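Local coordinates for protein inosine-uridine nucleoside N-ribohydrolase (PDB 4P5F) that binds calcium and ADP-ribose as a type III effector of a plant pathogen, and probably, like its nucleoside-hydrolase relatives, hydrolyses N-glycosyl bonds, at residues A14-L19 with R362-A367; L31-P36 with D130-M135; L114-A119 with R254-N259; D188-P193 with L210-Q215; E227-A232 with K313-D318. All coordinates share one frame; numbering follows the deposited sequence.

Contact 1: residues A14-L19 with R362-A367; sequences AVLREL and RLLLSA
Val15 meets Leu363, Leu364 and Ala367 with its two methyl branches, and the interface it leads is aliphatic throughout. Its CG1 lies between backbone N and carbonyl carbon (chi1 63°), which turns that methyl to Leu363, whose CG is 4.0 Å from Val15 CG1. Val15 CG2 rests 4.0 Å from Leu364 CB. A second group of contacts is leucine on leucine. The CD1 methyl of Leu364 is shared, lying 3.8 Å from Leu19 CD2 and 4.0 Å from Leu16 CD1, and both of these side chains run across that of Leu364 at about a right angle. Leu16 also sends CD2 to the small Ala367, 4.2 Å from its CB. No hydrogen bond joins the two segments. Polar partners sit at the margins, where Glu18 forms a salt bridge with Lys360 and Ser366 OG bonds to Glu12. Helix 327-333 covers Leu19 further, through Thr329 and Leu332. The two helix segments stand perpendicular, 9.3 Å apart at their axes, and join the N-terminal helix 11-20 to the C-terminal helix 358-372. With only aliphatic carbons meeting across the interface, the pairing depends on complementary shape and the exclusion of water, without directional bonds.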
# COMPACT_ATOMS: atom_id res chain seq x y z
N ALA A 14 7.85 -21.48 -9.32
CA ALA A 14 7.51 -22.43 -8.28
C ALA A 14 6.76 -21.78 -7.12
O ALA A 14 5.88 -22.40 -6.53
CB ALA A 14 8.77 -23.14 -7.78
N VAL A 15 7.12 -20.54 -6.79
CA VAL A 15 6.41 -19.85 -5.72
C VAL A 15 4.99 -19.50 -6.19
O VAL A 15 4.04 -19.60 -5.42
CB VAL A 15 7.17 -18.61 -5.18
CG1 VAL A 15 7.33 -17.55 -6.27
CG2 VAL A 15 6.45 -18.03 -3.98
N LEU A 16 4.87 -19.13 -7.46
CA LEU A 16 3.58 -18.77 -8.04
C LEU A 16 2.72 -20.01 -8.13
O LEU A 16 1.59 -20.03 -7.62
CB LEU A 16 3.77 -18.17 -9.43
CG LEU A 16 2.71 -17.16 -9.88
CD1 LEU A 16 2.21 -16.35 -8.71
CD2 LEU A 16 3.27 -16.24 -10.95
N ARG A 17 3.26 -21.05 -8.77
CA ARG A 17 2.63 -22.37 -8.81
C ARG A 17 2.14 -22.73 -7.42
O ARG A 17 0.99 -23.13 -7.26
CB ARG A 17 3.64 -23.40 -9.32
CG ARG A 17 3.02 -24.72 -9.79
CD ARG A 17 4.08 -25.64 -10.40
NE ARG A 17 4.91 -24.94 -11.38
CZ ARG A 17 6.23 -24.77 -11.27
NH1 ARG A 17 6.88 -25.26 -10.22
NH2 ARG A 17 6.90 -24.11 -12.21
N GLU A 18 2.99 -22.56 -6.42
CA GLU A 18 2.63 -22.83 -5.03
C GLU A 18 1.48 -21.96 -4.52
O GLU A 18 0.60 -22.44 -3.79
CB GLU A 18 3.85 -22.64 -4.12
CG GLU A 18 3.57 -22.85 -2.65
CD GLU A 18 4.80 -22.62 -1.78
OE1 GLU A 18 5.85 -22.22 -2.32
OE2 GLU A 18 4.71 -22.84 -0.55
N LEU A 19 1.49 -20.68 -4.88
CA LEU A 19 0.43 -19.78 -4.45
C LEU A 19 -0.89 -20.24 -5.05
O LEU A 19 -1.92 -20.19 -4.39
CB LEU A 19 0.72 -18.34 -4.87
CG LEU A 19 -0.41 -17.37 -4.49
CD1 LEU A 19 -0.47 -17.23 -2.99
CD2 LEU A 19 -0.23 -16.04 -5.15
N ARG A 362 9.82 -12.11 -1.04
CA ARG A 362 10.56 -11.37 -2.04
C ARG A 362 10.35 -11.97 -3.43
O ARG A 362 10.20 -11.27 -4.43
CB ARG A 362 12.05 -11.38 -1.68
CG ARG A 362 12.85 -10.21 -2.22
CD ARG A 362 14.31 -10.27 -1.78
NE ARG A 362 14.45 -10.21 -0.33
CZ ARG A 362 14.93 -11.20 0.42
NH1 ARG A 362 15.32 -12.34 -0.16
NH2 ARG A 362 15.02 -11.06 1.74
N LEU A 363 10.32 -13.30 -3.48
CA LEU A 363 10.16 -14.00 -4.75
C LEU A 363 8.72 -13.83 -5.28
O LEU A 363 8.52 -13.54 -6.46
CB LEU A 363 10.52 -15.48 -4.58
CG LEU A 363 11.12 -16.24 -5.77
CD1 LEU A 363 12.38 -15.57 -6.29
CD2 LEU A 363 11.43 -17.68 -5.37
N LEU A 364 7.74 -14.00 -4.40
CA LEU A 364 6.34 -13.82 -4.81
C LEU A 364 6.09 -12.40 -5.33
O LEU A 364 5.50 -12.23 -6.38
CB LEU A 364 5.38 -14.19 -3.69
CG LEU A 364 3.88 -14.17 -3.98
CD1 LEU A 364 3.50 -15.16 -5.08
CD2 LEU A 364 3.10 -14.46 -2.71
N LEU A 365 6.58 -11.39 -4.61
CA LEU A 365 6.48 -10.01 -5.07
C LEU A 365 7.02 -9.84 -6.49
O LEU A 365 6.38 -9.22 -7.34
CB LEU A 365 7.20 -9.06 -4.12
CG LEU A 365 6.42 -8.85 -2.81
CD1 LEU A 365 7.22 -8.08 -1.78
CD2 LEU A 365 5.09 -8.16 -3.12
N SER A 366 8.20 -10.40 -6.74
CA SER A 366 8.81 -10.26 -8.06
C SER A 366 8.03 -11.01 -9.13
O SER A 366 7.80 -10.49 -10.22
CB SER A 366 10.25 -10.75 -8.04
OG SER A 366 10.81 -10.61 -9.33
N ALA A 367 7.61 -12.23 -8.80
CA ALA A 367 6.83 -13.05 -9.72
C ALA A 367 5.51 -12.39 -10.14
O ALA A 367 5.21 -12.31 -11.32
CB ALA A 367 6.57 -14.41 -9.11

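Contact 2: residues L31-P36 with D130-M135; sequences LLFTDP and DGVRAM. With CA (calcium ion), chain C.
Met135 reaches from the start of helix 133-141 to the Phe33 ring, and the two side chains approach from opposite directions. Its terminal methyl lies over one ring face, offset toward the rim: CE is 4.1 Å from the centroid of the Phe33 ring and 25° off the ring normal, a CH-pi contact. The sulfur comes in obliquely, with SD 3.4 Å from Phe33 CZ, which makes the pair a Met-aromatic contact. An extended chain beyond CG (chi2 -175°, chi3 172°) gives Met135 the length to bring both atoms to the ring. Leu31, two residues before Phe33 on strand 28-34, runs past Met135 in the opposite sense and places its CB 3.8 Å from Met135 CE. Val132, the N-cap residue, approaches the ring at its edge, near the plane, with CG1 4.3 Å from Phe33 CE2. The type II' turn from Asp130 to Arg133, which has Gly131 at positive phi, leads into this helix. The Phe33 side chain also touches Met148 and Val150 of the neighbouring strand 146-150 and Asp156 and Ala157 of helix 155-171. Just past the end of the strand, Asp35 binds the calcium ion through OD1 at 2.5 Å, while its OD2 accepts a bond from a metal-bound water. A helix packed on a parallel strand whose C-terminal end leads to a metal-binding aspartate is characteristic of the Rossmann-like core of nucleoside hydrolases and their calcium site.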
# COMPACT_ATOMS: atom_id res chain seq x y z
N LEU A 31 -11.73 -3.28 -1.45
CA LEU A 31 -11.84 -1.84 -1.35
C LEU A 31 -10.49 -1.26 -0.91
O LEU A 31 -9.99 -1.60 0.17
CB LEU A 31 -12.92 -1.49 -0.31
CG LEU A 31 -14.32 -2.09 -0.54
CD1 LEU A 31 -15.28 -1.66 0.56
CD2 LEU A 31 -14.86 -1.67 -1.88
N LEU A 32 -9.90 -0.41 -1.75
CA LEU A 32 -8.52 0.04 -1.55
C LEU A 32 -8.45 1.53 -1.24
O LEU A 32 -9.07 2.34 -1.92
CB LEU A 32 -7.68 -0.30 -2.79
CG LEU A 32 -6.17 -0.02 -2.70
CD1 LEU A 32 -5.51 -0.86 -1.60
CD2 LEU A 32 -5.50 -0.31 -4.02
N PHE A 33 -7.68 1.89 -0.22
CA PHE A 33 -7.50 3.28 0.19
C PHE A 33 -6.04 3.62 0.03
O PHE A 33 -5.18 3.02 0.69
CB PHE A 33 -7.97 3.47 1.63
CG PHE A 33 -9.40 3.09 1.85
CD1 PHE A 33 -9.76 1.77 2.05
CD2 PHE A 33 -10.41 4.05 1.82
CE1 PHE A 33 -11.10 1.41 2.24
CE2 PHE A 33 -11.75 3.68 2.00
CZ PHE A 33 -12.08 2.37 2.20
N THR A 34 -5.74 4.61 -0.82
CA THR A 34 -4.40 4.73 -1.37
C THR A 34 -4.01 6.18 -1.69
O THR A 34 -4.87 7.04 -1.87
CB THR A 34 -4.29 3.78 -2.61
OG1 THR A 34 -3.01 3.87 -3.22
CG2 THR A 34 -5.36 4.09 -3.63
N ASP A 35 -2.70 6.46 -1.72
CA ASP A 35 -2.19 7.81 -1.98
C ASP A 35 -1.01 7.77 -2.96
O ASP A 35 0.14 8.02 -2.58
CB ASP A 35 -1.79 8.47 -0.65
CG ASP A 35 -0.74 7.66 0.13
OD1 ASP A 35 -0.54 6.48 -0.20
OD2 ASP A 35 -0.13 8.18 1.09
N PRO A 36 -1.27 7.43 -4.24
CA PRO A 36 -0.17 7.15 -5.17
C PRO A 36 0.62 8.36 -5.64
O PRO A 36 0.15 9.51 -5.54
CB PRO A 36 -0.89 6.51 -6.36
CG PRO A 36 -2.26 7.10 -6.30
CD PRO A 36 -2.58 7.16 -4.85
N ASP A 130 -16.92 11.76 -5.53
CA ASP A 130 -17.78 11.53 -4.38
C ASP A 130 -17.27 10.47 -3.40
O ASP A 130 -18.06 9.78 -2.77
CB ASP A 130 -19.22 11.21 -4.82
CG ASP A 130 -19.30 10.03 -5.77
OD1 ASP A 130 -18.24 9.47 -6.12
OD2 ASP A 130 -20.43 9.67 -6.18
N GLY A 131 -15.95 10.35 -3.27
CA GLY A 131 -15.33 9.52 -2.25
C GLY A 131 -15.85 8.10 -2.11
O GLY A 131 -15.83 7.32 -3.07
N VAL A 132 -16.34 7.78 -0.91
CA VAL A 132 -16.74 6.42 -0.55
C VAL A 132 -18.20 6.05 -0.88
O VAL A 132 -18.68 4.99 -0.48
CB VAL A 132 -16.47 6.15 0.96
CG1 VAL A 132 -15.00 6.43 1.29
CG2 VAL A 132 -17.39 6.97 1.86
N ARG A 133 -18.90 6.90 -1.62
CA ARG A 133 -20.30 6.63 -1.93
C ARG A 133 -20.51 5.29 -2.63
O ARG A 133 -21.36 4.50 -2.22
CB ARG A 133 -20.92 7.75 -2.77
CG ARG A 133 -22.36 7.47 -3.13
CD ARG A 133 -23.00 8.68 -3.79
NE ARG A 133 -24.37 8.40 -4.21
CZ ARG A 133 -25.25 9.32 -4.57
NH1 ARG A 133 -24.90 10.60 -4.58
NH2 ARG A 133 -26.47 8.97 -4.94
N ALA A 134 -19.71 5.04 -3.66
CA ALA A 134 -19.85 3.81 -4.42
C ALA A 134 -19.52 2.62 -3.54
O ALA A 134 -20.16 1.58 -3.65
CB ALA A 134 -18.96 3.83 -5.64
N MET A 135 -18.53 2.79 -2.65
CA MET A 135 -18.16 1.73 -1.72
C MET A 135 -19.35 1.38 -0.83
O MET A 135 -19.61 0.22 -0.56
CB MET A 135 -16.95 2.13 -0.85
CG MET A 135 -15.61 2.11 -1.55
SD MET A 135 -14.25 2.47 -0.42
CE MET A 135 -12.83 2.13 -1.48
CA CA C . 0.89 4.46 0.27
O HOH W 1 1.35 6.30 1.97
O HOH W 2 2.01 3.55 2.77
O HOH W 3 3.40 4.73 0.11

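Contact 3: residues L114-A119 with R254-N259; sequences LAEGAA and RDVQKN
Glu116 bends at its second torsion (chi2 89°), and this turn carries its carboxylate along helix 248-270 to Asn259. Asn259 holds CG opposite the carbonyl carbon (chi1 -69°), which directs its amide back toward the loop. The resulting hydrogen bond runs from Asn259 ND2 to Glu116 OE2 at 2.8 Å, with a fairly straight N-H...O angle of 160°. The acceptor lies almost in the Asn259 amide plane, whereas the donor meets OE2 on its anti side and somewhat out of the carboxylate plane. The two flat groups are thus not coplanar. Closer to the backbone, the aliphatic part of the glutamate crosses Val256 obliquely, with Glu116 CB 3.6 Å from Val256 CG2. The other methyl of the valine faces Leu114, where the side chains cross at about a right angle and Leu114 CD1 comes within 3.4 Å of Val256 CG1, tighter than usual carbon packing. Val256 thus packs against both loop residues, chiefly CG1 to Leu114 and CG2 to Glu116. Asp255 borders the contact through its CB and is itself held by Arg254, whose NE and NH2 both bond to Asp255 OD1. Arg254 has a second acidic partner in Glu240, which links this part of the helix to helix 236-243. The backbone of Leu114 is in turn bonded to Asn37. The loop between helices 104-109 and 133-141 is thereby clasped onto the long helix 248-270 at the surface of the nucleoside-hydrolase-like domain, with the Leu114 side chain about 11 Å from the bound calcium ion.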
# COMPACT_ATOMS: atom_id res chain seq x y z
N LEU A 114 5.12 13.22 -7.88
CA LEU A 114 6.26 12.96 -8.76
C LEU A 114 5.99 13.26 -10.25
O LEU A 114 4.93 12.92 -10.80
CB LEU A 114 6.78 11.52 -8.56
CG LEU A 114 7.17 11.24 -7.11
CD1 LEU A 114 7.56 9.81 -6.89
CD2 LEU A 114 8.30 12.17 -6.63
N ALA A 115 6.97 13.91 -10.88
CA ALA A 115 6.85 14.35 -12.28
C ALA A 115 6.61 13.16 -13.19
O ALA A 115 5.94 13.27 -14.22
CB ALA A 115 8.11 15.10 -12.71
N GLU A 116 7.17 12.02 -12.79
CA GLU A 116 7.05 10.79 -13.56
C GLU A 116 5.59 10.38 -13.79
O GLU A 116 5.27 9.70 -14.77
CB GLU A 116 7.81 9.66 -12.87
CG GLU A 116 9.33 9.80 -12.89
CD GLU A 116 9.88 10.59 -11.72
OE1 GLU A 116 9.11 11.36 -11.10
OE2 GLU A 116 11.08 10.43 -11.41
N GLY A 117 4.70 10.80 -12.89
CA GLY A 117 3.32 10.37 -12.94
C GLY A 117 2.46 11.24 -13.83
O GLY A 117 1.39 10.81 -14.25
N ALA A 118 2.92 12.45 -14.12
CA ALA A 118 2.13 13.44 -14.84
C ALA A 118 1.57 12.91 -16.16
O ALA A 118 0.41 13.15 -16.48
CB ALA A 118 2.95 14.71 -15.09
N ALA A 119 2.40 12.18 -16.90
CA ALA A 119 1.99 11.72 -18.23
C ALA A 119 1.12 10.50 -18.17
O ALA A 119 0.51 10.12 -19.16
CB ALA A 119 3.21 11.45 -19.10
N ARG A 254 10.29 1.92 -12.08
CA ARG A 254 11.75 1.96 -12.07
C ARG A 254 12.26 3.41 -12.06
O ARG A 254 13.17 3.74 -11.31
CB ARG A 254 12.30 1.19 -13.26
CG ARG A 254 13.78 0.82 -13.18
CD ARG A 254 14.69 1.95 -13.66
NE ARG A 254 14.23 2.56 -14.90
CZ ARG A 254 14.30 1.98 -16.09
NH1 ARG A 254 14.79 0.75 -16.19
NH2 ARG A 254 13.85 2.61 -17.17
N ASP A 255 11.68 4.27 -12.89
CA ASP A 255 12.13 5.66 -12.96
C ASP A 255 11.85 6.40 -11.64
O ASP A 255 12.69 7.17 -11.16
CB ASP A 255 11.46 6.42 -14.12
CG ASP A 255 11.99 5.99 -15.48
OD1 ASP A 255 12.79 5.03 -15.58
OD2 ASP A 255 11.58 6.61 -16.48
N VAL A 256 10.68 6.16 -11.07
CA VAL A 256 10.32 6.80 -9.80
C VAL A 256 11.28 6.35 -8.68
O VAL A 256 11.81 7.18 -7.94
CB VAL A 256 8.86 6.48 -9.38
CG1 VAL A 256 8.68 6.72 -7.91
CG2 VAL A 256 7.89 7.33 -10.16
N GLN A 257 11.50 5.05 -8.57
CA GLN A 257 12.36 4.57 -7.51
C GLN A 257 13.78 5.09 -7.70
O GLN A 257 14.39 5.59 -6.76
CB GLN A 257 12.35 3.06 -7.43
CG GLN A 257 13.26 2.50 -6.35
CD GLN A 257 12.91 3.01 -4.94
OE1 GLN A 257 12.03 2.47 -4.28
NE2 GLN A 257 13.60 4.07 -4.50
N LYS A 258 14.28 5.00 -8.92
CA LYS A 258 15.67 5.35 -9.19
C LYS A 258 15.90 6.85 -9.07
O LYS A 258 16.89 7.29 -8.48
CB LYS A 258 16.09 4.84 -10.57
CG LYS A 258 17.59 4.89 -10.84
CD LYS A 258 17.95 4.09 -12.09
CE LYS A 258 19.41 4.28 -12.47
NZ LYS A 258 19.70 3.63 -13.77
N ASN A 259 15.00 7.64 -9.62
CA ASN A 259 15.13 9.09 -9.52
C ASN A 259 15.03 9.59 -8.08
O ASN A 259 15.79 10.47 -7.69
CB ASN A 259 14.13 9.81 -10.42
CG ASN A 259 14.43 9.62 -11.90
OD1 ASN A 259 15.52 9.19 -12.27
ND2 ASN A 259 13.46 9.94 -12.75

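Contact 4: residues D188-P193 with L210-Q215; sequences DGLVQP and LYRRAQ
Pro193 lies over one face of the Tyr211 ring, its CB 3.8 Å from the ring centroid and 14° off the normal in a CH-pi contact. The proline runs past the tyrosine in the opposite direction, and its CD lies 3.5 Å from Tyr211 CD2. At the ring edge, near its plane, is the carbonyl oxygen of Val191. The Tyr211 hydroxyl is bonded to Gly180 O, beyond the two segments. The second flat group is the Gln215 amide, which a chain extended beyond CG (chi2 163°) carries to the Val191 backbone. Val191 N gives a bond to Gln215 OE1 at 3.0 Å, in the carbonyl plane on a lone pair; Gln215 NE2 returns one to Val191 O, also 3.0 Å and nearly straight at 168°. NE2 gives another bond, to Tyr211 O one turn back, from above that carbonyl's plane. Leu190 slides along the glutamine, its CB 3.5 Å from Gln215 OE1. At the more exposed side a water links Gln192 OE1 with Arg212 NH2; the same NH2 forms a salt bridge with Asp186, and Gln192 NE2 bonds to Ala184 O. Three hydrogen bonds fix the rotation of the buried Gln215 amide, which in effect substitutes for a strand neighbour in satisfying the irregular loop's backbone.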
# COMPACT_ATOMS: atom_id res chain seq x y z
N ASP A 188 -9.42 1.50 27.31
CA ASP A 188 -10.19 0.26 27.29
C ASP A 188 -9.35 -0.90 26.79
O ASP A 188 -9.88 -1.98 26.51
CB ASP A 188 -11.42 0.41 26.42
CG ASP A 188 -12.09 1.76 26.60
OD1 ASP A 188 -11.96 2.34 27.69
OD2 ASP A 188 -12.74 2.23 25.64
N GLY A 189 -8.05 -0.69 26.66
CA GLY A 189 -7.17 -1.74 26.20
C GLY A 189 -7.26 -1.95 24.70
O GLY A 189 -6.72 -2.92 24.19
N LEU A 190 -7.95 -1.06 24.00
CA LEU A 190 -8.00 -1.13 22.54
C LEU A 190 -6.66 -0.74 21.94
O LEU A 190 -5.96 0.13 22.47
CB LEU A 190 -9.11 -0.23 21.97
CG LEU A 190 -10.55 -0.53 22.37
CD1 LEU A 190 -11.54 0.13 21.41
CD2 LEU A 190 -10.78 -2.03 22.43
N VAL A 191 -6.28 -1.39 20.85
CA VAL A 191 -5.08 -0.98 20.14
C VAL A 191 -5.36 0.40 19.54
O VAL A 191 -6.50 0.74 19.23
CB VAL A 191 -4.68 -2.01 19.07
CG1 VAL A 191 -3.47 -1.54 18.25
CG2 VAL A 191 -4.39 -3.36 19.74
N GLN A 192 -4.31 1.22 19.45
CA GLN A 192 -4.44 2.57 18.92
C GLN A 192 -3.24 2.90 18.04
O GLN A 192 -2.19 2.25 18.17
CB GLN A 192 -4.65 3.60 20.04
CG GLN A 192 -3.49 3.76 21.00
CD GLN A 192 -3.80 4.74 22.13
OE1 GLN A 192 -4.75 5.52 22.06
NE2 GLN A 192 -3.00 4.68 23.18
N PRO A 193 -3.40 3.85 17.10
CA PRO A 193 -2.30 4.14 16.17
C PRO A 193 -1.12 4.85 16.81
O PRO A 193 -1.26 5.59 17.78
CB PRO A 193 -2.94 5.06 15.13
CG PRO A 193 -4.12 5.65 15.81
CD PRO A 193 -4.63 4.56 16.72
N LEU A 210 -10.59 5.14 13.09
CA LEU A 210 -10.63 3.86 12.36
C LEU A 210 -10.23 2.66 13.23
O LEU A 210 -10.96 1.67 13.26
CB LEU A 210 -9.78 3.90 11.09
CG LEU A 210 -9.76 2.60 10.29
CD1 LEU A 210 -11.15 2.22 9.83
CD2 LEU A 210 -8.83 2.70 9.08
N TYR A 211 -9.07 2.74 13.88
CA TYR A 211 -8.61 1.68 14.78
C TYR A 211 -9.66 1.39 15.87
O TYR A 211 -9.98 0.24 16.14
CB TYR A 211 -7.27 2.02 15.48
CG TYR A 211 -5.99 1.98 14.64
CD1 TYR A 211 -5.93 2.55 13.38
CD2 TYR A 211 -4.81 1.41 15.15
CE1 TYR A 211 -4.75 2.54 12.64
CE2 TYR A 211 -3.63 1.38 14.42
CZ TYR A 211 -3.60 1.95 13.16
OH TYR A 211 -2.44 1.97 12.43
N ARG A 212 -10.19 2.45 16.48
CA ARG A 212 -11.16 2.30 17.56
C ARG A 212 -12.49 1.72 17.08
O ARG A 212 -12.97 0.73 17.63
CB ARG A 212 -11.43 3.64 18.25
CG ARG A 212 -12.49 3.56 19.35
CD ARG A 212 -12.52 4.81 20.23
NE ARG A 212 -11.35 4.87 21.10
CZ ARG A 212 -10.33 5.71 20.93
NH1 ARG A 212 -10.32 6.55 19.90
NH2 ARG A 212 -9.30 5.69 21.77
N ARG A 213 -13.08 2.34 16.05
CA ARG A 213 -14.39 1.92 15.57
C ARG A 213 -14.37 0.51 14.96
O ARG A 213 -15.35 -0.22 15.07
CB ARG A 213 -14.97 2.91 14.55
CG ARG A 213 -16.46 2.73 14.31
CD ARG A 213 -17.29 3.17 15.54
NE ARG A 213 -18.72 2.87 15.39
CZ ARG A 213 -19.55 2.64 16.40
NH1 ARG A 213 -19.11 2.67 17.66
NH2 ARG A 213 -20.83 2.38 16.17
N ALA A 214 -13.26 0.13 14.33
CA ALA A 214 -13.18 -1.22 13.81
C ALA A 214 -13.33 -2.21 14.98
O ALA A 214 -14.05 -3.19 14.87
CB ALA A 214 -11.87 -1.45 13.07
N GLN A 215 -12.67 -1.92 16.10
CA GLN A 215 -12.71 -2.81 17.25
C GLN A 215 -14.09 -2.77 17.93
O GLN A 215 -14.61 -3.81 18.31
CB GLN A 215 -11.59 -2.48 18.26
CG GLN A 215 -10.21 -2.91 17.78
CD GLN A 215 -9.08 -2.23 18.54
OE1 GLN A 215 -8.62 -2.73 19.55
NE2 GLN A 215 -8.62 -1.09 18.04
O HOH W 4 -6.72 6.64 20.15

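Contact 5: residues E227-A232 with K313-D318; sequences EAAYKA and KLNLYD. With CA (calcium ion), chain C.
Ala229 forms the close-packed centre of this contact, its methyl lying against Tyr317 and Asn315. Ala229 CB is 3.7 Å from Tyr317 CD2, approaching the ring obliquely, and 4.0 Å from Asn315 CB. A water is held next to this methyl, between the backbones: it donates to Ala229 O at 2.8 Å and accepts from Leu316 N at 3.0 Å. It thus serves as a bridge where the segments make no direct hydrogen bond. Leu316 is the N-cap residue of helix 317-325, and the helix it introduces brings Asp318 to the calcium ion, which Asp318 OD2 binds at 2.5 Å. Asp35, Asp42 and the carbonyl of Ile151 complete the protein ligands of this nucleoside-hydrolase-like metal site. Asp318 OD1 meanwhile accepts a bond from one of the metal-bound waters, and the Asp318 backbone N is bonded to Asp41 OD2. Around Tyr230 the contact is looser and more open to solvent. The Tyr230 side chain sets off away from the other segment, yet with CG opposite the carbonyl carbon (chi1 -64°) the ring comes back to Asn315. The amide meets the ring at its edge, with Asn315 ND2 3.6 Å from Tyr230 CE1 and the two planes 38° apart. The same ND2 gives a weak bond to Tyr317 OH, at 3.2 Å, within its own segment.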
# COMPACT_ATOMS: atom_id res chain seq x y z
N GLU A 227 8.68 -2.44 9.91
CA GLU A 227 9.72 -3.44 10.13
C GLU A 227 9.42 -4.74 9.41
O GLU A 227 10.31 -5.57 9.23
CB GLU A 227 9.92 -3.70 11.63
CG GLU A 227 10.22 -2.45 12.45
CD GLU A 227 8.96 -1.66 12.83
OE1 GLU A 227 7.83 -2.18 12.65
OE2 GLU A 227 9.10 -0.51 13.32
N ALA A 228 8.17 -4.93 9.01
CA ALA A 228 7.84 -6.13 8.27
C ALA A 228 8.51 -6.12 6.89
O ALA A 228 8.86 -7.17 6.38
CB ALA A 228 6.35 -6.29 8.15
N ALA A 229 8.70 -4.94 6.31
CA ALA A 229 9.25 -4.82 4.96
C ALA A 229 10.77 -5.04 4.90
O ALA A 229 11.31 -5.46 3.87
CB ALA A 229 8.86 -3.48 4.33
N TYR A 230 11.44 -4.80 6.02
CA TYR A 230 12.90 -4.87 6.10
C TYR A 230 13.52 -6.20 5.64
O TYR A 230 14.40 -6.21 4.77
CB TYR A 230 13.37 -4.51 7.52
CG TYR A 230 13.06 -3.09 7.96
CD1 TYR A 230 12.61 -2.14 7.04
CD2 TYR A 230 13.21 -2.69 9.28
CE1 TYR A 230 12.32 -0.85 7.44
CE2 TYR A 230 12.92 -1.40 9.68
CZ TYR A 230 12.48 -0.49 8.76
OH TYR A 230 12.20 0.80 9.13
N LYS A 231 13.06 -7.31 6.20
CA LYS A 231 13.52 -8.64 5.77
C LYS A 231 13.22 -8.95 4.31
O LYS A 231 13.97 -9.69 3.64
CB LYS A 231 12.86 -9.73 6.61
CG LYS A 231 13.29 -9.77 8.06
CD LYS A 231 12.29 -10.57 8.88
CE LYS A 231 12.78 -11.99 9.15
NZ LYS A 231 11.98 -12.60 10.25
N ALA A 232 12.11 -8.41 3.80
CA ALA A 232 11.66 -8.78 2.47
C ALA A 232 11.98 -7.70 1.45
O ALA A 232 11.38 -7.67 0.38
CB ALA A 232 10.17 -9.07 2.48
N LYS A 313 18.68 -2.98 -0.68
CA LYS A 313 17.44 -2.98 0.11
C LYS A 313 16.48 -1.87 -0.32
O LYS A 313 16.74 -0.69 -0.10
CB LYS A 313 17.74 -2.80 1.59
CG LYS A 313 18.72 -3.80 2.17
CD LYS A 313 18.94 -3.54 3.64
CE LYS A 313 19.97 -2.43 3.86
NZ LYS A 313 20.10 -2.07 5.30
N LEU A 314 15.37 -2.26 -0.94
CA LEU A 314 14.29 -1.32 -1.26
C LEU A 314 13.00 -1.87 -0.66
O LEU A 314 12.59 -2.99 -0.96
CB LEU A 314 14.17 -1.11 -2.77
CG LEU A 314 15.39 -0.45 -3.44
CD1 LEU A 314 15.30 -0.58 -4.95
CD2 LEU A 314 15.55 1.01 -3.02
N ASN A 315 12.37 -1.09 0.21
CA ASN A 315 11.22 -1.57 0.97
C ASN A 315 9.90 -1.45 0.22
O ASN A 315 9.62 -0.45 -0.43
CB ASN A 315 11.15 -0.85 2.32
CG ASN A 315 12.32 -1.22 3.23
OD1 ASN A 315 12.74 -2.37 3.29
ND2 ASN A 315 12.86 -0.23 3.93
N LEU A 316 9.09 -2.50 0.33
CA LEU A 316 7.78 -2.52 -0.33
C LEU A 316 6.66 -2.68 0.70
O LEU A 316 6.05 -3.75 0.81
CB LEU A 316 7.72 -3.65 -1.37
CG LEU A 316 8.62 -3.45 -2.59
CD1 LEU A 316 8.42 -4.58 -3.58
CD2 LEU A 316 8.33 -2.10 -3.24
N TYR A 317 6.38 -1.61 1.45
CA TYR A 317 5.40 -1.69 2.55
C TYR A 317 3.98 -2.01 2.08
O TYR A 317 3.31 -2.86 2.64
CB TYR A 317 5.36 -0.38 3.33
CG TYR A 317 6.71 0.18 3.64
CD1 TYR A 317 7.33 1.09 2.79
CD2 TYR A 317 7.37 -0.18 4.81
CE1 TYR A 317 8.59 1.61 3.10
CE2 TYR A 317 8.60 0.32 5.12
CZ TYR A 317 9.21 1.21 4.28
OH TYR A 317 10.46 1.68 4.65
N ASP A 318 3.51 -1.28 1.08
CA ASP A 318 2.13 -1.41 0.64
C ASP A 318 1.86 -2.75 -0.06
O ASP A 318 0.82 -3.35 0.18
CB ASP A 318 1.73 -0.23 -0.26
CG ASP A 318 1.69 1.10 0.49
OD1 ASP A 318 1.80 1.11 1.75
OD2 ASP A 318 1.51 2.13 -0.19
CA CA C . 0.89 4.46 0.27
O HOH W 5 9.82 -5.13 1.50
O HOH W 2 2.01 3.55 2.77
O HOH W 3 3.40 4.73 0.11
O HOH W 1 1.35 6.30 1.97

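How the contacts relate
Contacts 1 and 2 are buried and largely apolar, the first aliphatic between perpendicular helices, the second turning on sulfur and an aromatic ring between strand and helix. Contact 3 is a surface contact, and contacts 4 and 5 are partly buried; side-chain amides enter in all three, and bridging waters in contacts 4 and 5. Contacts 2 and 5 lie on opposite sides of the chain's centre, about 25 Å between centres, yet each supplies an aspartate to the same calcium ion and they share its three waters. Contact 5 also touches contact 1, through Arg362 with Lys231 and Leu365 with Leu316, and contact 3, through Gln257 with Leu314. Contact 4 stands apart, sharing neither atoms nor ligand with the others. Contact 1 joins the chain's terminal helices and encloses the rest in sequence.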